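Local atomic coordinates of protein of unknown function with a Fic domain (Bacteroides thetaiotaomicron VPI-5482, PDB entry 3CUC), a protein that is of unknown function but belongs to the Fic/DOC family, with a mainly helical fold built around a Fic domain. Residues W28-K33 and L56-E61; M74-V79 and I107-Y112; L81-Q86 and I100-R105; R93-S98 and R204-F209. One frame throughout, in Å; residues are numbered along the deposited sequence.

All four contacts belong to one helical bundle. Helix 68-89 runs through contacts 2 and 3, whose centres lie about 10 Å apart. Contact 3 packs it against helix 97-107, and contact 2 holds the loop just after that helix. Contact 4, centred about 8 Å from contact 3, brings in helix 199-213, whose start carries the end of the Fic signature HPFxxGNGRxxR. Ile84 of contact 3 touches Leu205 and Asn208 of contact 4. Contact 1 lies at the surface, about 22 Å between centres from contact 4. It still reaches the others: Phe32 touches Leu81 and Asn208, and Lys33 and Leu57 touch Asn78.

Contact 1: residues W28-K33 and L56-E61; sequences WNDKFK and LLMFGE
Asp30 OD2 is held by a salt bridge to Lys26, one turn earlier on the same helix. Across the contact the methyl CE of Met58 only lies near this OD2, 4.0 Å away and at van der Waals range. Met58 is a selenomethionine. Two conformers are modelled, so this approach is doubtful. In the conformer described the chain bends at both chi2 (-60°) and chi3 (-57°). This brings the methyl nearer to helix 22-42 than the first bond alone suggests, and the side chain crosses Asp30 at about a right angle. The second meeting is that of Lys33 with Leu57. Lys33 has CG anti to its backbone N (chi1 -165°) and reaches out toward helix 50-59, bending at chi3 before NZ. Its NZ ends 3.7 Å from Leu57 O, too far for a hydrogen bond, and no hydrogen bond crosses between 28-33 and 56-61. The carbonyl lies in the last turn of helix 50-59, so the helix dipole would probably favour the ammonium group there. Helices 22-42 and 50-59 are two of the N-terminal helices of this Fic protein, joined by a short connection. Leu57 CD1 returns the contact, 4.0 Å from Lys33 O. Helix 68-89 packs against this pair, with Asn78 touching both Lys33 and Leu57.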
# COMPACT_ATOMS: atom_id res chain seq x y z
N TRP A 28 -6.67 -7.68 -16.49
CA TRP A 28 -5.75 -6.84 -15.72
C TRP A 28 -6.12 -6.87 -14.24
O TRP A 28 -5.27 -7.14 -13.39
CB TRP A 28 -5.71 -5.40 -16.24
CG TRP A 28 -5.11 -4.49 -15.22
CD1 TRP A 28 -5.77 -3.61 -14.41
CD2 TRP A 28 -3.74 -4.42 -14.85
NE1 TRP A 28 -4.89 -2.97 -13.57
CE2 TRP A 28 -3.63 -3.46 -13.82
CE3 TRP A 28 -2.59 -5.07 -15.29
CZ2 TRP A 28 -2.41 -3.13 -13.23
CZ3 TRP A 28 -1.37 -4.74 -14.70
CH2 TRP A 28 -1.30 -3.78 -13.68
N ASN A 29 -7.38 -6.58 -13.94
CA ASN A 29 -7.84 -6.55 -12.54
C ASN A 29 -7.67 -7.87 -11.82
O ASN A 29 -7.24 -7.89 -10.68
CB ASN A 29 -9.30 -6.10 -12.44
CG ASN A 29 -9.48 -4.63 -12.72
OD1 ASN A 29 -8.63 -3.81 -12.37
ND2 ASN A 29 -10.58 -4.29 -13.38
N ASP A 30 -8.00 -8.97 -12.49
CA ASP A 30 -7.83 -10.30 -11.90
C ASP A 30 -6.37 -10.54 -11.52
O ASP A 30 -6.08 -10.90 -10.38
CB ASP A 30 -8.33 -11.40 -12.84
CG ASP A 30 -9.86 -11.50 -12.89
OD1 ASP A 30 -10.55 -10.89 -12.05
OD2 ASP A 30 -10.37 -12.20 -13.78
N LYS A 31 -5.45 -10.31 -12.46
CA LYS A 31 -4.03 -10.50 -12.19
C LYS A 31 -3.56 -9.62 -11.04
O LYS A 31 -2.80 -10.08 -10.18
CB LYS A 31 -3.17 -10.23 -13.42
CG LYS A 31 -1.77 -10.87 -13.31
CD LYS A 31 -0.72 -10.19 -14.19
CE LYS A 31 0.68 -10.80 -13.95
NZ LYS A 31 0.73 -12.27 -14.23
N PHE A 32 -4.00 -8.37 -11.02
CA PHE A 32 -3.55 -7.46 -9.97
C PHE A 32 -4.04 -7.90 -8.58
O PHE A 32 -3.26 -7.95 -7.63
CB PHE A 32 -3.99 -6.02 -10.24
CG PHE A 32 -3.73 -5.12 -9.08
CD1 PHE A 32 -2.47 -4.61 -8.85
CD2 PHE A 32 -4.74 -4.84 -8.17
CE1 PHE A 32 -2.22 -3.80 -7.77
CE2 PHE A 32 -4.50 -4.04 -7.08
CZ PHE A 32 -3.24 -3.52 -6.87
N LYS A 33 -5.33 -8.21 -8.48
CA LYS A 33 -5.93 -8.68 -7.22
C LYS A 33 -5.13 -9.84 -6.64
O LYS A 33 -4.83 -9.91 -5.45
CB LYS A 33 -7.37 -9.13 -7.45
CG LYS A 33 -8.19 -9.29 -6.17
CD LYS A 33 -9.66 -9.58 -6.47
CE LYS A 33 -9.87 -11.04 -6.89
NZ LYS A 33 -11.31 -11.40 -6.98
N LEU A 56 -8.20 -19.52 -3.57
CA LEU A 56 -9.03 -18.80 -2.60
C LEU A 56 -9.77 -17.63 -3.27
O LEU A 56 -10.99 -17.54 -3.19
CB LEU A 56 -8.21 -18.27 -1.42
CG LEU A 56 -9.00 -17.40 -0.42
CD1 LEU A 56 -9.89 -18.27 0.46
CD2 LEU A 56 -8.08 -16.55 0.43
N LEU A 57 -9.03 -16.73 -3.90
CA LEU A 57 -9.62 -15.50 -4.43
C LEU A 57 -10.48 -15.69 -5.68
O LEU A 57 -11.39 -14.90 -5.90
CB LEU A 57 -8.52 -14.49 -4.72
CG LEU A 57 -7.82 -13.94 -3.49
CD1 LEU A 57 -6.59 -13.15 -3.89
CD2 LEU A 57 -8.81 -13.08 -2.70
N MSE A 58 -10.18 -16.71 -6.49
CA MSE A 58 -10.93 -16.94 -7.72
C MSE A 58 -12.08 -17.92 -7.52
O MSE A 58 -13.08 -17.81 -8.20
CB MSE A 58 -10.00 -17.43 -8.83
CG MSE A 58 -8.93 -16.41 -9.22
SE MSE A 58 -9.63 -14.69 -9.88
CE MSE A 58 -10.76 -15.37 -11.42
N PHE A 59 -11.94 -18.86 -6.60
CA PHE A 59 -12.96 -19.89 -6.40
C PHE A 59 -13.45 -20.07 -4.96
O PHE A 59 -14.36 -20.86 -4.72
CB PHE A 59 -12.43 -21.25 -6.88
CG PHE A 59 -12.13 -21.30 -8.35
CD1 PHE A 59 -10.94 -20.78 -8.84
CD2 PHE A 59 -13.04 -21.87 -9.24
CE1 PHE A 59 -10.65 -20.81 -10.20
CE2 PHE A 59 -12.76 -21.92 -10.60
CZ PHE A 59 -11.56 -21.38 -11.08
N GLY A 60 -12.86 -19.37 -3.99
CA GLY A 60 -13.17 -19.60 -2.59
C GLY A 60 -12.89 -21.03 -2.14
O GLY A 60 -13.57 -21.55 -1.25
N GLU A 61 -11.90 -21.66 -2.76
CA GLU A 61 -11.53 -23.03 -2.40
C GLU A 61 -10.16 -23.03 -1.68
O GLU A 61 -9.30 -22.17 -1.93
CB GLU A 61 -11.52 -23.94 -3.64
CG GLU A 61 -11.99 -25.37 -3.37

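Contact 2: residues M74-V79 and I107-Y112; sequences MKAHNV and ILVQDY
Ala76 points its methyl toward the end of helix 97-107. CB lies 3.5 Å from Ile107 O and 3.8 Å from Ile107 CA. The two backbones come very near here, with Ala76 CA and Ile107 CA 4.5 Å apart. The methyl meets the backbone of Ile107 and the CG2 of Val109. Ile107 has CG1 between its backbone N and carbonyl carbon (chi1 69°), which sets CG2 beside the N. That CG2 lies against the helix backbone, 3.8 Å from His77 CA. Val109 comes from the loop after Leu108, where the helical path is left, and rests its CG2 3.9 Å from Ala76 CB. The His77 ring takes little part in this meeting. It points into the bundle, where ND1 is hydrogen-bonded to Asn37 and the ring meets that of Phe36. Arg201, in the Fic signature, touches both His77 and Ile107. The contact thus joins the middle of helix 68-89 to the start of the long loop that follows helix 97-107. No hydrogen bond spans the two segments. Cohesion between them probably comes mainly from van der Waals packing, and the small alanine lets the two backbones approach this closely.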
# COMPACT_ATOMS: atom_id res chain seq x y z
N MSE A 74 -5.76 -13.30 4.34
CA MSE A 74 -5.67 -13.15 2.90
C MSE A 74 -7.00 -12.68 2.37
O MSE A 74 -7.07 -11.76 1.58
CB MSE A 74 -5.26 -14.46 2.23
CG MSE A 74 -4.96 -14.36 0.75
SE MSE A 74 -3.42 -13.26 0.37
CE MSE A 74 -2.05 -14.55 0.71
N LYS A 75 -8.07 -13.31 2.83
CA LYS A 75 -9.43 -12.91 2.42
C LYS A 75 -9.79 -11.50 2.90
O LYS A 75 -10.41 -10.74 2.17
CB LYS A 75 -10.44 -13.91 2.99
CG LYS A 75 -11.89 -13.75 2.51
CD LYS A 75 -12.84 -14.49 3.45
CE LYS A 75 -14.22 -14.74 2.83
NZ LYS A 75 -15.10 -15.49 3.76
N ALA A 76 -9.43 -11.18 4.14
CA ALA A 76 -9.75 -9.89 4.74
C ALA A 76 -9.00 -8.76 4.03
O ALA A 76 -9.56 -7.69 3.79
CB ALA A 76 -9.43 -9.89 6.22
N HIS A 77 -7.74 -9.02 3.68
CA HIS A 77 -6.94 -8.07 2.92
C HIS A 77 -7.58 -7.76 1.57
O HIS A 77 -7.51 -6.63 1.09
CB HIS A 77 -5.53 -8.60 2.71
CG HIS A 77 -4.61 -7.62 2.05
ND1 HIS A 77 -4.51 -7.52 0.68
CD2 HIS A 77 -3.77 -6.70 2.56
CE1 HIS A 77 -3.64 -6.58 0.37
NE2 HIS A 77 -3.17 -6.06 1.50
N ASN A 78 -8.19 -8.75 0.94
CA ASN A 78 -8.87 -8.51 -0.33
C ASN A 78 -10.12 -7.66 -0.14
O ASN A 78 -10.48 -6.88 -1.02
CB ASN A 78 -9.24 -9.82 -1.02
CG ASN A 78 -9.82 -9.59 -2.39
OD1 ASN A 78 -9.22 -8.91 -3.21
ND2 ASN A 78 -11.00 -10.14 -2.63
N VAL A 79 -10.79 -7.81 1.00
CA VAL A 79 -11.92 -6.94 1.35
C VAL A 79 -11.37 -5.53 1.54
O VAL A 79 -11.98 -4.55 1.11
CB VAL A 79 -12.67 -7.42 2.63
CG1 VAL A 79 -13.69 -6.39 3.08
CG2 VAL A 79 -13.34 -8.77 2.38
N ILE A 107 -8.60 -5.90 7.77
CA ILE A 107 -7.56 -6.80 7.26
C ILE A 107 -6.99 -7.74 8.35
O ILE A 107 -6.61 -8.87 8.05
CB ILE A 107 -6.40 -6.06 6.53
CG1 ILE A 107 -5.56 -5.22 7.50
CG2 ILE A 107 -6.95 -5.18 5.42
CD1 ILE A 107 -4.30 -4.72 6.86
N LEU A 108 -6.93 -7.24 9.58
CA LEU A 108 -6.67 -8.08 10.75
C LEU A 108 -8.05 -8.46 11.27
O LEU A 108 -8.74 -7.62 11.83
CB LEU A 108 -5.89 -7.33 11.83
CG LEU A 108 -4.67 -6.53 11.40
CD1 LEU A 108 -4.01 -5.86 12.62
CD2 LEU A 108 -3.69 -7.43 10.65
N VAL A 109 -8.45 -9.72 11.10
CA VAL A 109 -9.87 -10.06 11.22
C VAL A 109 -10.49 -9.69 12.57
O VAL A 109 -11.65 -9.26 12.61
CB VAL A 109 -10.10 -11.55 10.94
CG1 VAL A 109 -11.58 -11.91 11.10
CG2 VAL A 109 -9.60 -11.90 9.52
N GLN A 110 -9.72 -9.82 13.65
CA GLN A 110 -10.26 -9.68 15.01
C GLN A 110 -9.18 -9.46 16.05
O GLN A 110 -7.99 -9.68 15.78
CB GLN A 110 -11.04 -10.94 15.36
CG GLN A 110 -10.22 -12.22 15.19
CD GLN A 110 -11.08 -13.45 15.03
OE1 GLN A 110 -12.22 -13.51 15.50
NE2 GLN A 110 -10.54 -14.46 14.37
N ASP A 111 -9.61 -9.04 17.25
CA ASP A 111 -8.71 -8.69 18.37
C ASP A 111 -7.69 -9.78 18.74
O ASP A 111 -7.78 -10.92 18.27
CB ASP A 111 -9.53 -8.29 19.61
CG ASP A 111 -9.70 -6.79 19.73
OD1 ASP A 111 -8.67 -6.07 19.73
OD2 ASP A 111 -10.86 -6.33 19.86
N TYR A 112 -6.74 -9.41 19.60
CA TYR A 112 -5.56 -10.25 19.88
C TYR A 112 -4.82 -9.97 21.21
O TYR A 112 -5.08 -8.99 21.90
CB TYR A 112 -4.56 -10.16 18.71
CG TYR A 112 -4.17 -8.76 18.21
CD1 TYR A 112 -4.50 -7.59 18.91
CD2 TYR A 112 -3.47 -8.63 17.01
CE1 TYR A 112 -4.13 -6.35 18.43
CE2 TYR A 112 -3.10 -7.40 16.53
CZ TYR A 112 -3.43 -6.26 17.23
OH TYR A 112 -3.05 -5.04 16.72

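Contact 3: residues L81-Q86 and I100-R105; sequences LEMIKQ and IRELNR
Apolar packing carries the contact between Met83, Ile84 and Leu103. Met83, a selenomethionine, runs out extended through chi2 and then turns at chi3 (57°). The turn sets its methyl CE 3.6 Å from Leu103 CD1. The two side chains slide past each other in opposite directions, so the flank of Met83 also lies along the leucine. Ile84 comes in beside it: its CG2 is 3.9 Å from Leu103 CD2 and about as near to CD1. Both methyls of Leu103 are therefore used. The Met83 methyl also lies 3.8 Å from Glu102 CG, so the aliphatic part of Glu102 borders the contact on its more exposed side, crossing Met83 at about a right angle.

These segments form an antiparallel helical hairpin. Helices 68-89 and 97-107 follow each other in the chain, and their short axes run at 160° with a closest approach of 10.7 Å. Helix 199-213 covers the inner side, where Ile84 touches Leu205 and Leu103 touches Ile202.

No salt bridge crosses between the segments; Glu82-Lys85 and Glu102-Arg105 each pair within one helix. Lys85 NZ forms a salt bridge with Glu82 OE2 at 2.9 Å. The lysine reaches OE2 from its syn side, 29° out of the carboxylate plane. On the other helix Arg105 NH1 pairs with Glu102 OE1 at 3.0 Å. The hydrogen bond there is weak and bent, although the Glu102 carboxylate lies at the edge of the guanidinium group. Arg101 forms a salt bridge with Glu132 and a cation-pi contact with Tyr133.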
# COMPACT_ATOMS: atom_id res chain seq x y z
N LEU A 81 -8.74 -4.29 -0.04
CA LEU A 81 -8.48 -3.75 -1.38
C LEU A 81 -9.77 -3.18 -1.98
O LEU A 81 -9.79 -2.05 -2.45
CB LEU A 81 -7.89 -4.83 -2.31
CG LEU A 81 -7.76 -4.48 -3.81
CD1 LEU A 81 -6.90 -3.24 -3.99
CD2 LEU A 81 -7.21 -5.65 -4.62
N GLU A 82 -10.85 -3.96 -1.92
CA GLU A 82 -12.15 -3.48 -2.36
C GLU A 82 -12.54 -2.16 -1.69
O GLU A 82 -13.05 -1.25 -2.34
CB GLU A 82 -13.24 -4.54 -2.13
CG GLU A 82 -13.30 -5.61 -3.22
CD GLU A 82 -13.35 -5.02 -4.62
OE1 GLU A 82 -14.12 -4.05 -4.84
OE2 GLU A 82 -12.61 -5.51 -5.51
N MSE A 83 -12.27 -2.06 -0.38
CA MSE A 83 -12.55 -0.84 0.37
C MSE A 83 -11.80 0.36 -0.20
O MSE A 83 -12.41 1.39 -0.43
CB MSE A 83 -12.22 -1.01 1.86
CG MSE A 83 -13.30 -1.73 2.64
SE MSE A 83 -12.71 -2.12 4.42
CE MSE A 83 -12.26 -0.31 5.03
N ILE A 84 -10.50 0.23 -0.42
CA ILE A 84 -9.73 1.39 -0.89
C ILE A 84 -10.14 1.79 -2.31
O ILE A 84 -10.13 2.97 -2.64
CB ILE A 84 -8.19 1.22 -0.81
CG1 ILE A 84 -7.71 0.07 -1.68
CG2 ILE A 84 -7.75 1.03 0.65
CD1 ILE A 84 -6.27 0.23 -2.13
N LYS A 85 -10.52 0.81 -3.13
CA LYS A 85 -11.00 1.10 -4.48
C LYS A 85 -12.24 1.99 -4.41
O LYS A 85 -12.30 3.05 -5.05
CB LYS A 85 -11.31 -0.18 -5.25
CG LYS A 85 -10.07 -0.89 -5.78
CD LYS A 85 -10.30 -2.37 -6.05
CE LYS A 85 -11.06 -2.61 -7.34
NZ LYS A 85 -11.20 -4.07 -7.59
N GLN A 86 -13.21 1.58 -3.60
CA GLN A 86 -14.46 2.31 -3.44
C GLN A 86 -14.24 3.69 -2.83
O GLN A 86 -14.84 4.67 -3.26
CB GLN A 86 -15.42 1.51 -2.58
CG GLN A 86 -16.78 2.13 -2.44
CD GLN A 86 -17.75 1.21 -1.77
OE1 GLN A 86 -18.13 1.42 -0.62
NE2 GLN A 86 -18.15 0.16 -2.47
N ILE A 100 -9.03 4.66 7.87
CA ILE A 100 -7.78 3.94 8.09
C ILE A 100 -7.95 2.93 9.23
O ILE A 100 -7.45 1.81 9.15
CB ILE A 100 -6.61 4.89 8.40
CG1 ILE A 100 -6.34 5.82 7.22
CG2 ILE A 100 -5.35 4.10 8.71
CD1 ILE A 100 -5.39 6.94 7.53
N ARG A 101 -8.66 3.34 10.27
CA ARG A 101 -8.94 2.48 11.41
C ARG A 101 -9.82 1.30 11.00
O ARG A 101 -9.55 0.16 11.37
CB ARG A 101 -9.61 3.28 12.53
CG ARG A 101 -8.75 4.42 13.10
CD ARG A 101 -9.59 5.49 13.81
NE ARG A 101 -9.90 5.08 15.17
CZ ARG A 101 -9.12 5.29 16.23
NH1 ARG A 101 -7.97 5.94 16.11
NH2 ARG A 101 -9.49 4.85 17.42
N GLU A 102 -10.85 1.57 10.20
CA GLU A 102 -11.71 0.52 9.68
C GLU A 102 -10.93 -0.45 8.78
O GLU A 102 -11.22 -1.64 8.72
CB GLU A 102 -12.89 1.12 8.90
CG GLU A 102 -13.95 0.12 8.46
CD GLU A 102 -14.65 -0.55 9.64
OE1 GLU A 102 -15.27 0.17 10.44
OE2 GLU A 102 -14.58 -1.79 9.76
N LEU A 103 -9.93 0.09 8.09
CA LEU A 103 -9.05 -0.71 7.24
C LEU A 103 -8.26 -1.70 8.09
O LEU A 103 -8.16 -2.88 7.74
CB LEU A 103 -8.10 0.20 6.46
CG LEU A 103 -7.62 -0.25 5.07
CD1 LEU A 103 -8.78 -0.68 4.17
CD2 LEU A 103 -6.84 0.89 4.42
N ASN A 104 -7.71 -1.23 9.20
CA ASN A 104 -6.97 -2.08 10.12
C ASN A 104 -7.88 -3.17 10.72
O ASN A 104 -7.54 -4.36 10.71
CB ASN A 104 -6.36 -1.25 11.24
CG ASN A 104 -5.41 -2.05 12.11
OD1 ASN A 104 -5.77 -2.49 13.20
ND2 ASN A 104 -4.19 -2.26 11.61
N ARG A 105 -9.03 -2.74 11.22
CA ARG A 105 -10.03 -3.65 11.76
C ARG A 105 -10.37 -4.75 10.74
O ARG A 105 -10.53 -5.90 11.11
CB ARG A 105 -11.29 -2.86 12.13
CG ARG A 105 -12.41 -3.67 12.83
CD ARG A 105 -13.56 -2.76 13.31
NE ARG A 105 -13.11 -1.70 14.24
CZ ARG A 105 -13.02 -0.39 13.96
NH1 ARG A 105 -13.36 0.10 12.77
NH2 ARG A 105 -12.57 0.45 14.89

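Contact 4: residues R93-S98 and R204-F209; sequences RPLTES and RLLVNF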
# COMPACT_ATOMS: atom_id res chain seq x y z
N ARG A 93 -14.52 12.30 -1.36
CA ARG A 93 -14.34 11.82 0.01
C ARG A 93 -12.89 11.99 0.47
O ARG A 93 -12.01 11.33 -0.07
CB ARG A 93 -14.76 10.35 0.13
CG ARG A 93 -15.23 9.98 1.52
CD ARG A 93 -15.68 8.52 1.61
NE ARG A 93 -16.76 8.18 0.67
CZ ARG A 93 -17.41 7.01 0.67
NH1 ARG A 93 -17.12 6.06 1.56
NH2 ARG A 93 -18.37 6.78 -0.22
N PRO A 94 -12.64 12.87 1.45
CA PRO A 94 -11.26 13.02 1.93
C PRO A 94 -10.79 11.83 2.75
O PRO A 94 -11.61 11.09 3.32
CB PRO A 94 -11.33 14.27 2.80
CG PRO A 94 -12.72 14.32 3.27
CD PRO A 94 -13.56 13.78 2.16
N LEU A 95 -9.48 11.64 2.81
CA LEU A 95 -8.88 10.58 3.61
C LEU A 95 -9.16 10.84 5.08
O LEU A 95 -8.85 11.92 5.61
CB LEU A 95 -7.37 10.50 3.35
CG LEU A 95 -6.62 9.33 3.99
CD1 LEU A 95 -7.22 8.02 3.55
CD2 LEU A 95 -5.14 9.39 3.64
N THR A 96 -9.75 9.87 5.75
CA THR A 96 -10.17 10.03 7.13
C THR A 96 -9.43 9.07 8.04
O THR A 96 -9.06 7.96 7.62
CB THR A 96 -11.67 9.78 7.26
OG1 THR A 96 -11.99 8.55 6.59
CG2 THR A 96 -12.47 10.91 6.63
N GLU A 97 -9.21 9.48 9.28
CA GLU A 97 -8.65 8.58 10.29
C GLU A 97 -9.57 7.38 10.48
O GLU A 97 -9.09 6.26 10.64
CB GLU A 97 -8.44 9.30 11.63
CG GLU A 97 -7.29 10.29 11.63
CD GLU A 97 -7.08 10.93 12.99
OE1 GLU A 97 -6.73 10.20 13.94
OE2 GLU A 97 -7.27 12.17 13.11
N SER A 98 -10.88 7.60 10.44
CA SER A 98 -11.84 6.51 10.65
C SER A 98 -11.78 5.46 9.55
O SER A 98 -11.96 4.27 9.82
CB SER A 98 -13.26 7.04 10.79
OG SER A 98 -13.50 8.10 9.89
N ARG A 204 0.87 0.08 2.10
CA ARG A 204 0.81 -0.31 0.70
C ARG A 204 -0.59 -0.16 0.14
O ARG A 204 -0.76 0.15 -1.04
CB ARG A 204 1.33 -1.73 0.52
CG ARG A 204 2.84 -1.82 0.67
CD ARG A 204 3.37 -3.21 0.36
NE ARG A 204 2.95 -4.17 1.39
CZ ARG A 204 3.54 -4.35 2.57
NH1 ARG A 204 4.60 -3.64 2.92
NH2 ARG A 204 3.06 -5.24 3.41
N LEU A 205 -1.59 -0.37 0.98
CA LEU A 205 -2.98 -0.10 0.60
C LEU A 205 -3.20 1.39 0.35
O LEU A 205 -3.90 1.76 -0.59
CB LEU A 205 -3.96 -0.62 1.67
CG LEU A 205 -4.28 -2.12 1.61
CD1 LEU A 205 -4.92 -2.59 2.90
CD2 LEU A 205 -5.18 -2.43 0.42
N LEU A 206 -2.61 2.23 1.18
CA LEU A 206 -2.74 3.68 1.04
C LEU A 206 -2.08 4.18 -0.25
O LEU A 206 -2.57 5.11 -0.87
CB LEU A 206 -2.18 4.42 2.26
CG LEU A 206 -2.96 4.28 3.57
CD1 LEU A 206 -2.16 4.83 4.73
CD2 LEU A 206 -4.33 4.98 3.48
N VAL A 207 -0.98 3.54 -0.66
CA VAL A 207 -0.34 3.90 -1.92
C VAL A 207 -1.34 3.68 -3.04
O VAL A 207 -1.59 4.57 -3.85
CB VAL A 207 0.91 3.05 -2.22
CG1 VAL A 207 1.31 3.18 -3.69
CG2 VAL A 207 2.05 3.44 -1.31
N ASN A 208 -1.91 2.48 -3.08
CA ASN A 208 -2.83 2.13 -4.15
C ASN A 208 -4.15 2.89 -4.07
O ASN A 208 -4.84 3.05 -5.08
CB ASN A 208 -3.04 0.62 -4.20
CG ASN A 208 -1.82 -0.11 -4.77
OD1 ASN A 208 -1.07 0.45 -5.58
ND2 ASN A 208 -1.64 -1.35 -4.37
N PHE A 209 -4.49 3.39 -2.88
CA PHE A 209 -5.62 4.30 -2.73
C PHE A 209 -5.36 5.57 -3.53
O PHE A 209 -6.20 6.01 -4.30
CB PHE A 209 -5.86 4.63 -1.26
CG PHE A 209 -6.78 5.81 -1.03
CD1 PHE A 209 -8.15 5.64 -1.01
CD2 PHE A 209 -6.25 7.07 -0.82
CE1 PHE A 209 -9.00 6.73 -0.79
CE2 PHE A 209 -7.09 8.16 -0.60
CZ PHE A 209 -8.47 7.98 -0.58
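Leu95 meets helix 199-213 at two residues about one turn apart, Leu206 and Phe209. The segment opens with Arg204, the last arginine of the Fic signature, which points elsewhere and forms a salt bridge with Glu44. Glu44 lies in a sequence that matches the (S/T)xxxE(G/N) inhibitory motif of Fic proteins, and this pairing is consistent with that role. Leu206 is the first to touch Leu95: its first bond is not aimed at the loop, but its end comes nearer, and CD2 lies 4.2 Å from Leu95 CD1. These two side chains cross at about a right angle. Phe209 completes the contact. With CG anti to its backbone N (chi1 166°), its ring reaches toward the loop, and Leu95 CD1 sits over one ring face, 4.2 Å from CE2. The same methyl thus touches both partners. Leu95 lies just before Thr96, the N-cap of helix 97-107, whose OG1 caps Phe99 N. Tyr167 of helix 156-173 and Leu185 of helix 178-192 also touch Leu95. All three touching side chains are buried and apolar, so packing and the exclusion of water probably hold this loop to the core helix.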